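PDB 6KD0: vibralactone Cyclase from Boreostereum vibrans, which catalyses the cyclization that forms the fused bicyclic beta-lactone of vibralactone, using an alpha/beta-hydrolase fold. Local coordinates for residues His79-Tyr83 with Tyr111-Asp115; Tyr95-Val101 with Gln126-Ile132; Phe171-Ser177 with Thr202-Tyr208. All blocks are in the same frame, centred on the assembly; numbering follows the deposited sequence.

Contact 1: residues His79-Tyr83 with Tyr111-Asp115; sequences HVRTY and YEMDD
Two of the three polar links between His79-Tyr83 and Tyr111-Asp115 end on one oxygen, Asp115 OD1. Tyr83 OH donates to it over 2.6 Å, coming from the anti side and close to the carboxylate plane. Arg81 NH1 gives the second bond, a salt bridge of 2.9 Å to Asp115 OD1, and approaches from above the carboxylate plane while keeping the oxygen in the plane of its own guanidinium. A bend at chi3 (-78°) of Arg81 brings NH1 round to the acid. Through these two bonds strand 76-85 is fastened to Asp115, the first residue of helix 115-125. The third link is water-mediated: one water donates both to Tyr83 OH and to the carbonyl oxygen of Tyr111, so the phenol oxygen receives one bond and gives another.

Aromatic packing supplies the rest. The imidazole of His79 stands with its edge toward one face of the Tyr111 ring in an offset edge-to-face pair, planes 82° apart, and CE1 of His79 comes within 3.4 Å of Tyr111 CD1. On the other flank of the Tyr111 ring, CE2 lies over a face of the Arg81 guanidinium, 3.5 Å from NH1, with the two planes well away from parallel.

Neighbouring charged residues complete the network. Asp68 of strand 64-73 binds both His79 NE2 and Arg81 NE, Asp133 accepts from His79 ND1, and Arg119 of helix 115-125 pairs with Asp115 OD2. With a guanidinium on each of its oxygens and a phenol donor besides, the Asp115 carboxylate is likely to remain ionised although buried.

Contact 2: residues Tyr95-Val101 with Gln126-Ile132; sequences YPLLYWV and QVCAVSI
Val130 packs its two methyl groups against different residues of strand 97-101. CG2 meets Leu97 CD2 at 3.6 Å, whereas CG1, anti to the backbone N (chi1 -176°), turns to the ring of Tyr99 and comes 3.8 Å from its CD1. Both neighbours project from the same face of the sheet as Val130. Farther along that ring, Ile132 crosses Tyr99 at about a right angle, its CG2 lying 3.6 Å from Tyr99 CE1; the phenol OH also has a weak hydrogen bond to Val149 O.

Tyr95 carries the other end. Cys128 SG packs 4.0 Å from Tyr95 CB and also lies obliquely to the ring, 5.2 Å from its centroid. The same ring runs alongside Gln126, the amide plane nearly perpendicular to it. A water joins Tyr95 OH to Gln126 OE1, while Gln126 NE2 is bound by Asp123 O.

Between these ends the backbones pair in parallel. Leu98 N donates to Cys128 O at 2.8 Å, almost straight (176°), Leu98 O accepts from Val130 N, and Trp100 N donates to Val130 O. Beyond them a water receives Ser131 OG and Ile132 N and donates to Trp100 O. This is the pairing of a beta-alpha-beta unit built round helix 115-125. Its chemistry implies an apolar centre flanked by single waters, one bridging Tyr95 to Gln126 and the other Trp100 to Ser131 and Ile132.

Contact 3: residues Phe171-Ser177 with Thr202-Tyr208; sequences FVIAGQS and TGQLVQY
Gln176 and Gln207 meet through their amides at the end of a parallel strand pair that leads into what appears to be the nucleophile elbow of an alpha/beta hydrolase. Gln176 NE2 donates to Gln207 OE1 over 2.9 Å, the acceptor in the Gln176 amide plane and the two amides nearly coplanar (19°). Gln176 reaches there as an extended chain (chi1 -179°), and its CG also lies 3.5 Å from Tyr208 OH. A water donates to Gln176 OE1 and also bonds Tyr208 OH. Shortening this side chain to that of an alanine is likely to leave Gln207 OE1 without its amide donor, and the bridging water without one of its two partners.

Behind the amides, the backbone fixes the register: Ser177 N donates to Gln207 O at 2.8 Å, and Gln207 N to Gly175 O. Farther back, Ala174 CB packs on Leu205 CB, and Ile173 CG2 lies along the Gln204 chain. Outside the pair, Ser177 OG bonds His311 NE2, consistent with a Ser-His-Asp triad completed by Asp281, and the Tyr208 ring meets that of His311. At the opposite end Phe171 N donates to Thr202 OG1, 2.9 Å away and nearly straight at 171°.

How the contacts relate
From the N terminus, strand 76-85 comes first, and contact 1 closes the loop from it to the start of helix 115-125. Strand 97-101 falls inside that loop, and contact 2 closes from it to strand 128-132, beyond the helix, so contacts 1 and 2 cross along the chain. They also touch: Tyr83 N and Ala129 O are probably hydrogen-bonded, which sets strand 76-85 beside 128-132. Contact 3 follows in series, closing the unit round helix 178-192. Strand 171-176 lies next to 97-101, where Tyr99 N and Val172 O probably bond. Contacts 2 and 3 thus pair strands of one mixed sheet, while contact 1 ties its strand 76-85 to the helix start.

Contact 1: residues His79-Tyr83 with Tyr111-Asp115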
loop_
_atom_site.group_PDB
_atom_site.type_symbol
_atom_site.label_atom_id
_atom_site.label_comp_id
_atom_site.label_asym_id
_atom_site.label_seq_id
_atom_site.Cartn_x
_atom_site.Cartn_y
_atom_site.Cartn_z
ATOM N N HIS A 79 2.675 10.684 -14.256
ATOM C CA HIS A 79 1.900 11.659 -13.500
ATOM C C HIS A 79 2.098 11.467 -11.998
ATOM O O HIS A 79 2.066 10.338 -11.491
ATOM C CB HIS A 79 0.418 11.540 -13.854
ATOM C CG HIS A 79 -0.481 12.319 -12.943
ATOM N ND1 HIS A 79 -1.553 11.750 -12.292
ATOM C CD2 HIS A 79 -0.456 13.619 -12.566
ATOM C CE1 HIS A 79 -2.162 12.673 -11.564
ATOM N NE2 HIS A 79 -1.508 13.814 -11.704
ATOM N N VAL A 80 2.285 12.579 -11.292
ATOM C CA VAL A 80 2.458 12.618 -9.850
ATOM C C VAL A 80 1.495 13.669 -9.315
ATOM O O VAL A 80 1.394 14.761 -9.880
ATOM C CB VAL A 80 3.916 12.989 -9.484
ATOM C CG1 VAL A 80 4.040 13.250 -8.013
ATOM C CG2 VAL A 80 4.887 11.901 -9.935
ATOM N N ARG A 81 0.777 13.358 -8.245
ATOM C CA ARG A 81 -0.054 14.359 -7.593
ATOM C C ARG A 81 0.439 14.584 -6.172
ATOM O O ARG A 81 0.734 13.626 -5.446
ATOM C CB ARG A 81 -1.525 13.943 -7.589
ATOM C CG ARG A 81 -2.410 14.826 -6.698
ATOM C CD ARG A 81 -3.897 14.619 -7.017
ATOM N NE ARG A 81 -4.283 15.319 -8.234
ATOM C CZ ARG A 81 -5.534 15.563 -8.605
ATOM N NH1 ARG A 81 -6.550 15.160 -7.855
ATOM N NH2 ARG A 81 -5.764 16.216 -9.734
ATOM N N THR A 82 0.502 15.856 -5.767
ATOM C CA THR A 82 0.896 16.244 -4.424
ATOM C C THR A 82 -0.275 16.946 -3.748
ATOM O O THR A 82 -1.046 17.678 -4.391
ATOM C CB THR A 82 2.144 17.150 -4.428
ATOM O OG1 THR A 82 1.847 18.394 -5.082
ATOM C CG2 THR A 82 3.296 16.473 -5.156
ATOM N N TYR A 83 -0.383 16.705 -2.446
ATOM C CA TYR A 83 -1.473 17.124 -1.579
ATOM C C TYR A 83 -0.815 17.944 -0.482
ATOM O O TYR A 83 -0.066 17.393 0.337
ATOM C CB TYR A 83 -2.218 15.916 -0.987
ATOM C CG TYR A 83 -2.780 14.945 -2.008
ATOM C CD1 TYR A 83 -1.942 14.048 -2.676
ATOM C CD2 TYR A 83 -4.139 14.915 -2.300
ATOM C CE1 TYR A 83 -2.444 13.173 -3.617
ATOM C CE2 TYR A 83 -4.654 14.033 -3.244
ATOM C CZ TYR A 83 -3.794 13.164 -3.896
ATOM O OH TYR A 83 -4.290 12.291 -4.845
ATOM N N TYR A 111 -3.855 7.503 -9.219
ATOM C CA TYR A 111 -4.065 8.358 -8.037
ATOM C C TYR A 111 -5.543 8.493 -7.625
ATOM O O TYR A 111 -5.837 8.808 -6.453
ATOM C CB TYR A 111 -3.476 9.744 -8.314
ATOM C CG TYR A 111 -4.384 10.513 -9.256
ATOM C CD1 TYR A 111 -4.367 10.250 -10.623
ATOM C CD2 TYR A 111 -5.299 11.451 -8.779
ATOM C CE1 TYR A 111 -5.238 10.924 -11.507
ATOM C CE2 TYR A 111 -6.158 12.128 -9.643
ATOM C CZ TYR A 111 -6.118 11.862 -10.995
ATOM O OH TYR A 111 -6.975 12.534 -11.834
ATOM N N GLU A 112 -6.489 8.249 -8.545
ATOM C CA GLU A 112 -7.899 8.459 -8.207
ATOM C C GLU A 112 -8.331 7.594 -7.034
ATOM O O GLU A 112 -9.107 8.051 -6.178
ATOM C CB GLU A 112 -8.784 8.176 -9.414
ATOM C CG GLU A 112 -8.663 9.210 -10.497
ATOM C CD GLU A 112 -9.429 8.817 -11.735
ATOM O OE1 GLU A 112 -10.667 8.724 -11.640
ATOM O OE2 GLU A 112 -8.793 8.576 -12.784
ATOM N N MET A 113 -7.755 6.390 -6.932
ATOM C CA MET A 113 -8.114 5.444 -5.881
ATOM C C MET A 113 -8.063 6.073 -4.499
ATOM O O MET A 113 -8.959 5.857 -3.672
ATOM C CB MET A 113 -7.177 4.248 -5.927
ATOM C CG MET A 113 -7.448 3.336 -7.111
ATOM S SD MET A 113 -6.108 2.147 -7.238
ATOM C CE MET A 113 -6.975 0.723 -7.893
ATOM N N ASP A 114 -7.017 6.841 -4.218
ATOM C CA ASP A 114 -6.839 7.302 -2.849
ATOM C C ASP A 114 -6.935 8.809 -2.769
ATOM O O ASP A 114 -6.621 9.393 -1.718
ATOM C CB ASP A 114 -5.509 6.795 -2.281
ATOM C CG ASP A 114 -5.369 5.292 -2.433
ATOM O OD1 ASP A 114 -6.100 4.553 -1.727
ATOM O OD2 ASP A 114 -4.557 4.844 -3.275
ATOM N N ASP A 115 -7.407 9.443 -3.845
ATOM C CA ASP A 115 -7.361 10.902 -3.909
ATOM C C ASP A 115 -8.060 11.545 -2.707
ATOM O O ASP A 115 -7.460 12.351 -1.979
ATOM C CB ASP A 115 -7.983 11.357 -5.228
ATOM C CG ASP A 115 -7.738 12.816 -5.520
ATOM O OD1 ASP A 115 -6.566 13.215 -5.686
ATOM O OD2 ASP A 115 -8.732 13.560 -5.606
HETATM O O HOH W 1 -4.086 9.483 -4.671
#

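Contact 2: residues Tyr95-Val101 with Gln126-Ile132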
loop_
_atom_site.group_PDB
_atom_site.type_symbol
_atom_site.label_atom_id
_atom_site.label_comp_id
_atom_site.label_asym_id
_atom_site.label_seq_id
_atom_site.Cartn_x
_atom_site.Cartn_y
_atom_site.Cartn_z
ATOM N N TYR A 95 6.422 20.887 5.512
ATOM C CA TYR A 95 5.760 19.803 6.221
ATOM C C TYR A 95 6.493 18.494 5.989
ATOM O O TYR A 95 7.252 18.367 5.024
ATOM C CB TYR A 95 4.308 19.664 5.747
ATOM C CG TYR A 95 3.537 20.942 5.905
ATOM C CD1 TYR A 95 2.918 21.251 7.109
ATOM C CD2 TYR A 95 3.461 21.858 4.865
ATOM C CE1 TYR A 95 2.216 22.431 7.270
ATOM C CE2 TYR A 95 2.751 23.043 5.010
ATOM C CZ TYR A 95 2.134 23.322 6.210
ATOM O OH TYR A 95 1.439 24.505 6.334
ATOM N N PRO A 96 6.278 17.495 6.853
ATOM C CA PRO A 96 6.798 16.154 6.555
ATOM C C PRO A 96 6.197 15.618 5.265
ATOM O O PRO A 96 5.213 16.151 4.733
ATOM C CB PRO A 96 6.376 15.313 7.764
ATOM C CG PRO A 96 6.023 16.325 8.855
ATOM C CD PRO A 96 5.552 17.548 8.139
ATOM N N LEU A 97 6.808 14.539 4.764
ATOM C CA LEU A 97 6.569 14.024 3.416
ATOM C C LEU A 97 6.004 12.611 3.509
ATOM O O LEU A 97 6.644 11.731 4.088
ATOM C CB LEU A 97 7.882 14.001 2.623
ATOM C CG LEU A 97 7.904 14.261 1.116
ATOM C CD1 LEU A 97 9.065 13.536 0.427
ATOM C CD2 LEU A 97 6.600 13.947 0.458
ATOM N N LEU A 98 4.821 12.393 2.938
ATOM C CA LEU A 98 4.217 11.070 2.838
ATOM C C LEU A 98 4.151 10.659 1.370
ATOM O O LEU A 98 3.548 11.364 0.558
ATOM C CB LEU A 98 2.808 11.064 3.436
ATOM C CG LEU A 98 2.006 9.776 3.217
ATOM C CD1 LEU A 98 2.568 8.619 4.043
ATOM C CD2 LEU A 98 0.528 10.003 3.529
ATOM N N TYR A 99 4.744 9.518 1.032
ATOM C CA TYR A 99 4.762 9.028 -0.349
ATOM C C TYR A 99 3.891 7.777 -0.400
ATOM O O TYR A 99 4.225 6.770 0.228
ATOM C CB TYR A 99 6.193 8.736 -0.789
ATOM C CG TYR A 99 6.341 8.313 -2.225
ATOM C CD1 TYR A 99 6.427 9.275 -3.228
ATOM C CD2 TYR A 99 6.452 6.970 -2.574
ATOM C CE1 TYR A 99 6.579 8.929 -4.547
ATOM C CE2 TYR A 99 6.600 6.603 -3.913
ATOM C CZ TYR A 99 6.674 7.603 -4.888
ATOM O OH TYR A 99 6.845 7.286 -6.213
ATOM N N TRP A 100 2.784 7.844 -1.138
ATOM C CA TRP A 100 1.726 6.840 -1.093
ATOM C C TRP A 100 1.677 6.065 -2.403
ATOM O O TRP A 100 1.673 6.669 -3.489
ATOM C CB TRP A 100 0.369 7.504 -0.805
ATOM C CG TRP A 100 -0.749 6.544 -0.948
ATOM C CD1 TRP A 100 -1.427 6.237 -2.105
ATOM C CD2 TRP A 100 -1.282 5.687 0.070
ATOM N NE1 TRP A 100 -2.365 5.265 -1.852
ATOM C CE2 TRP A 100 -2.302 4.916 -0.527
ATOM C CE3 TRP A 100 -1.017 5.518 1.435
ATOM C CZ2 TRP A 100 -3.052 3.983 0.193
ATOM C CZ3 TRP A 100 -1.761 4.580 2.146
ATOM C CH2 TRP A 100 -2.764 3.826 1.517
ATOM N N VAL A 101 1.631 4.731 -2.308
ATOM C CA VAL A 101 1.607 3.848 -3.476
ATOM C C VAL A 101 0.287 3.083 -3.500
ATOM O O VAL A 101 0.041 2.197 -2.659
ATOM C CB VAL A 101 2.790 2.878 -3.485
ATOM C CG1 VAL A 101 2.927 2.239 -4.881
ATOM C CG2 VAL A 101 4.051 3.604 -3.075
ATOM N N GLN A 126 -1.171 17.256 8.748
ATOM C CA GLN A 126 -0.291 18.332 8.314
ATOM C C GLN A 126 0.986 17.767 7.688
ATOM O O GLN A 126 2.102 18.023 8.140
ATOM C CB GLN A 126 0.013 19.273 9.484
ATOM C CG GLN A 126 -1.236 20.008 9.987
ATOM C CD GLN A 126 -1.783 20.988 8.962
ATOM O OE1 GLN A 126 -1.181 22.022 8.700
ATOM N NE2 GLN A 126 -2.911 20.646 8.352
ATOM N N VAL A 127 0.800 16.972 6.628
ATOM C CA VAL A 127 1.909 16.461 5.832
ATOM C C VAL A 127 1.561 16.681 4.371
ATOM O O VAL A 127 0.391 16.764 4.006
ATOM C CB VAL A 127 2.200 14.962 6.084
ATOM C CG1 VAL A 127 2.466 14.698 7.571
ATOM C CG2 VAL A 127 1.048 14.109 5.574
ATOM N N CYS A 128 2.595 16.792 3.538
ATOM C CA CYS A 128 2.435 16.774 2.093
ATOM C C CYS A 128 2.406 15.322 1.637
ATOM O O CYS A 128 3.327 14.560 1.938
ATOM C CB CYS A 128 3.574 17.513 1.394
ATOM S SG CYS A 128 3.673 19.248 1.857
ATOM N N ALA A 129 1.354 14.942 0.930
ATOM C CA ALA A 129 1.233 13.593 0.397
ATOM C C ALA A 129 1.585 13.590 -1.081
ATOM O O ALA A 129 1.370 14.575 -1.792
ATOM C CB ALA A 129 -0.172 13.036 0.592
ATOM N N VAL A 130 2.122 12.466 -1.546
ATOM C CA VAL A 130 2.472 12.279 -2.949
ATOM C C VAL A 130 1.889 10.948 -3.397
ATOM O O VAL A 130 2.012 9.948 -2.680
ATOM C CB VAL A 130 4.002 12.287 -3.147
ATOM C CG1 VAL A 130 4.345 12.193 -4.622
ATOM C CG2 VAL A 130 4.613 13.513 -2.504
ATOM N N SER A 131 1.246 10.939 -4.560
ATOM C CA SER A 131 0.649 9.748 -5.156
ATOM C C SER A 131 1.096 9.664 -6.610
ATOM O O SER A 131 1.117 10.682 -7.305
ATOM C CB SER A 131 -0.871 9.821 -5.077
ATOM O OG SER A 131 -1.453 8.569 -5.415
ATOM N N ILE A 132 1.451 8.472 -7.092
ATOM C CA ILE A 132 2.050 8.375 -8.423
ATOM C C ILE A 132 1.364 7.308 -9.273
ATOM O O ILE A 132 0.899 6.273 -8.776
ATOM C CB ILE A 132 3.580 8.135 -8.358
ATOM C CG1 ILE A 132 3.936 6.648 -8.175
ATOM C CG2 ILE A 132 4.212 9.052 -7.314
ATOM C CD1 ILE A 132 3.556 6.064 -6.803
HETATM O O HOH W 2 -1.236 24.104 6.885
HETATM O O HOH W 3 -0.080 6.150 -5.677
#

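Contact 3: residues Phe171-Ser177 with Thr202-Tyr208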
loop_
_atom_site.group_PDB
_atom_site.type_symbol
_atom_site.label_atom_id
_atom_site.label_comp_id
_atom_site.label_asym_id
_atom_site.label_seq_id
_atom_site.Cartn_x
_atom_site.Cartn_y
_atom_site.Cartn_z
ATOM N N PHE A 171 9.650 11.360 6.595
ATOM C CA PHE A 171 9.624 10.855 5.227
ATOM C C PHE A 171 9.111 9.417 5.324
ATOM O O PHE A 171 9.880 8.488 5.562
ATOM C CB PHE A 171 11.006 10.956 4.589
ATOM C CG PHE A 171 11.034 10.668 3.113
ATOM C CD1 PHE A 171 9.868 10.584 2.375
ATOM C CD2 PHE A 171 12.251 10.487 2.462
ATOM C CE1 PHE A 171 9.922 10.309 1.012
ATOM C CE2 PHE A 171 12.307 10.217 1.114
ATOM C CZ PHE A 171 11.141 10.129 0.387
ATOM N N VAL A 172 7.798 9.258 5.169
ATOM C CA VAL A 172 7.118 7.982 5.368
ATOM C C VAL A 172 6.659 7.452 4.017
ATOM O O VAL A 172 5.995 8.167 3.256
ATOM C CB VAL A 172 5.925 8.131 6.334
ATOM C CG1 VAL A 172 5.114 6.833 6.384
ATOM C CG2 VAL A 172 6.423 8.505 7.720
ATOM N N ILE A 173 6.983 6.198 3.722
ATOM C CA ILE A 173 6.450 5.561 2.520
ATOM C C ILE A 173 5.340 4.613 2.937
ATOM O O ILE A 173 5.431 3.921 3.961
ATOM C CB ILE A 173 7.541 4.835 1.712
ATOM C CG1 ILE A 173 6.966 4.356 0.379
ATOM C CG2 ILE A 173 8.127 3.657 2.509
ATOM C CD1 ILE A 173 8.010 3.944 -0.597
ATOM N N ALA A 174 4.256 4.624 2.178
ATOM C CA ALA A 174 3.083 3.857 2.543
ATOM C C ALA A 174 2.508 3.275 1.267
ATOM O O ALA A 174 2.587 3.904 0.215
ATOM C CB ALA A 174 2.050 4.734 3.271
ATOM N N GLY A 175 1.968 2.068 1.345
ATOM C CA GLY A 175 1.380 1.464 0.163
ATOM C C GLY A 175 0.319 0.448 0.520
ATOM O O GLY A 175 0.354 -0.177 1.588
ATOM N N GLN A 176 -0.616 0.271 -0.406
ATOM C CA GLN A 176 -1.766 -0.610 -0.234
ATOM C C GLN A 176 -1.691 -1.765 -1.226
ATOM O O GLN A 176 -1.601 -1.536 -2.434
ATOM C CB GLN A 176 -3.056 0.184 -0.438
ATOM C CG GLN A 176 -4.319 -0.601 -0.253
ATOM C CD GLN A 176 -5.524 0.283 -0.462
ATOM O OE1 GLN A 176 -6.157 0.239 -1.513
ATOM N NE2 GLN A 176 -5.818 1.126 0.521
ATOM N N SER A 177 -1.724 -2.997 -0.712
ATOM C CA SER A 177 -1.805 -4.232 -1.515
ATOM C C SER A 177 -0.631 -4.259 -2.487
ATOM O O SER A 177 0.519 -4.204 -2.023
ATOM C CB SER A 177 -3.192 -4.347 -2.146
ATOM O OG SER A 177 -3.299 -5.603 -2.824
ATOM N N THR A 202 11.982 7.605 6.971
ATOM C CA THR A 202 11.890 7.497 8.422
ATOM C C THR A 202 10.785 6.552 8.884
ATOM O O THR A 202 10.613 6.370 10.091
ATOM C CB THR A 202 11.685 8.879 9.057
ATOM O OG1 THR A 202 10.426 9.426 8.635
ATOM C CG2 THR A 202 12.790 9.820 8.620
ATOM N N GLY A 203 10.037 5.951 7.970
ATOM C CA GLY A 203 8.979 5.052 8.372
ATOM C C GLY A 203 8.308 4.453 7.158
ATOM O O GLY A 203 8.427 4.961 6.038
ATOM N N GLN A 204 7.597 3.361 7.402
ATOM C CA GLN A 204 6.898 2.679 6.331
ATOM C C GLN A 204 5.610 2.058 6.843
ATOM O O GLN A 204 5.606 1.394 7.879
ATOM C CB GLN A 204 7.768 1.589 5.712
ATOM C CG GLN A 204 7.020 0.766 4.691
ATOM C CD GLN A 204 7.968 0.058 3.769
ATOM O OE1 GLN A 204 9.026 -0.399 4.200
ATOM N NE2 GLN A 204 7.616 -0.021 2.492
ATOM N N LEU A 205 4.525 2.248 6.097
ATOM C CA LEU A 205 3.240 1.634 6.401
ATOM C C LEU A 205 2.820 0.805 5.204
ATOM O O LEU A 205 2.877 1.292 4.071
ATOM C CB LEU A 205 2.169 2.690 6.698
ATOM C CG LEU A 205 0.810 2.156 7.172
ATOM C CD1 LEU A 205 0.180 3.144 8.144
ATOM C CD2 LEU A 205 -0.143 1.890 6.008
ATOM N N VAL A 206 2.386 -0.434 5.441
ATOM C CA VAL A 206 1.826 -1.215 4.342
ATOM C C VAL A 206 0.544 -1.898 4.793
ATOM O O VAL A 206 0.355 -2.223 5.973
ATOM C CB VAL A 206 2.827 -2.249 3.759
ATOM C CG1 VAL A 206 4.055 -1.548 3.199
ATOM C CG2 VAL A 206 3.219 -3.260 4.804
ATOM N N GLN A 207 -0.349 -2.115 3.837
ATOM C CA GLN A 207 -1.599 -2.817 4.092
ATOM C C GLN A 207 -1.637 -4.049 3.204
ATOM O O GLN A 207 -1.599 -3.924 1.976
ATOM C CB GLN A 207 -2.810 -1.918 3.816
ATOM C CG GLN A 207 -2.749 -0.542 4.480
ATOM C CD GLN A 207 -3.769 0.438 3.911
ATOM O OE1 GLN A 207 -3.978 0.497 2.698
ATOM N NE2 GLN A 207 -4.396 1.231 4.783
ATOM N N TYR A 208 -1.717 -5.230 3.829
ATOM C CA TYR A 208 -1.928 -6.539 3.208
ATOM C C TYR A 208 -1.220 -6.704 1.859
ATOM O O TYR A 208 -1.881 -7.019 0.869
ATOM C CB TYR A 208 -3.448 -6.812 3.082
ATOM C CG TYR A 208 -4.350 -5.656 2.632
ATOM C CD1 TYR A 208 -4.475 -5.318 1.292
ATOM C CD2 TYR A 208 -5.104 -4.915 3.553
ATOM C CE1 TYR A 208 -5.295 -4.280 0.869
ATOM C CE2 TYR A 208 -5.924 -3.861 3.135
ATOM C CZ TYR A 208 -6.020 -3.556 1.794
ATOM O OH TYR A 208 -6.818 -2.519 1.333
HETATM O O HOH W 4 -6.766 -2.434 -1.817
#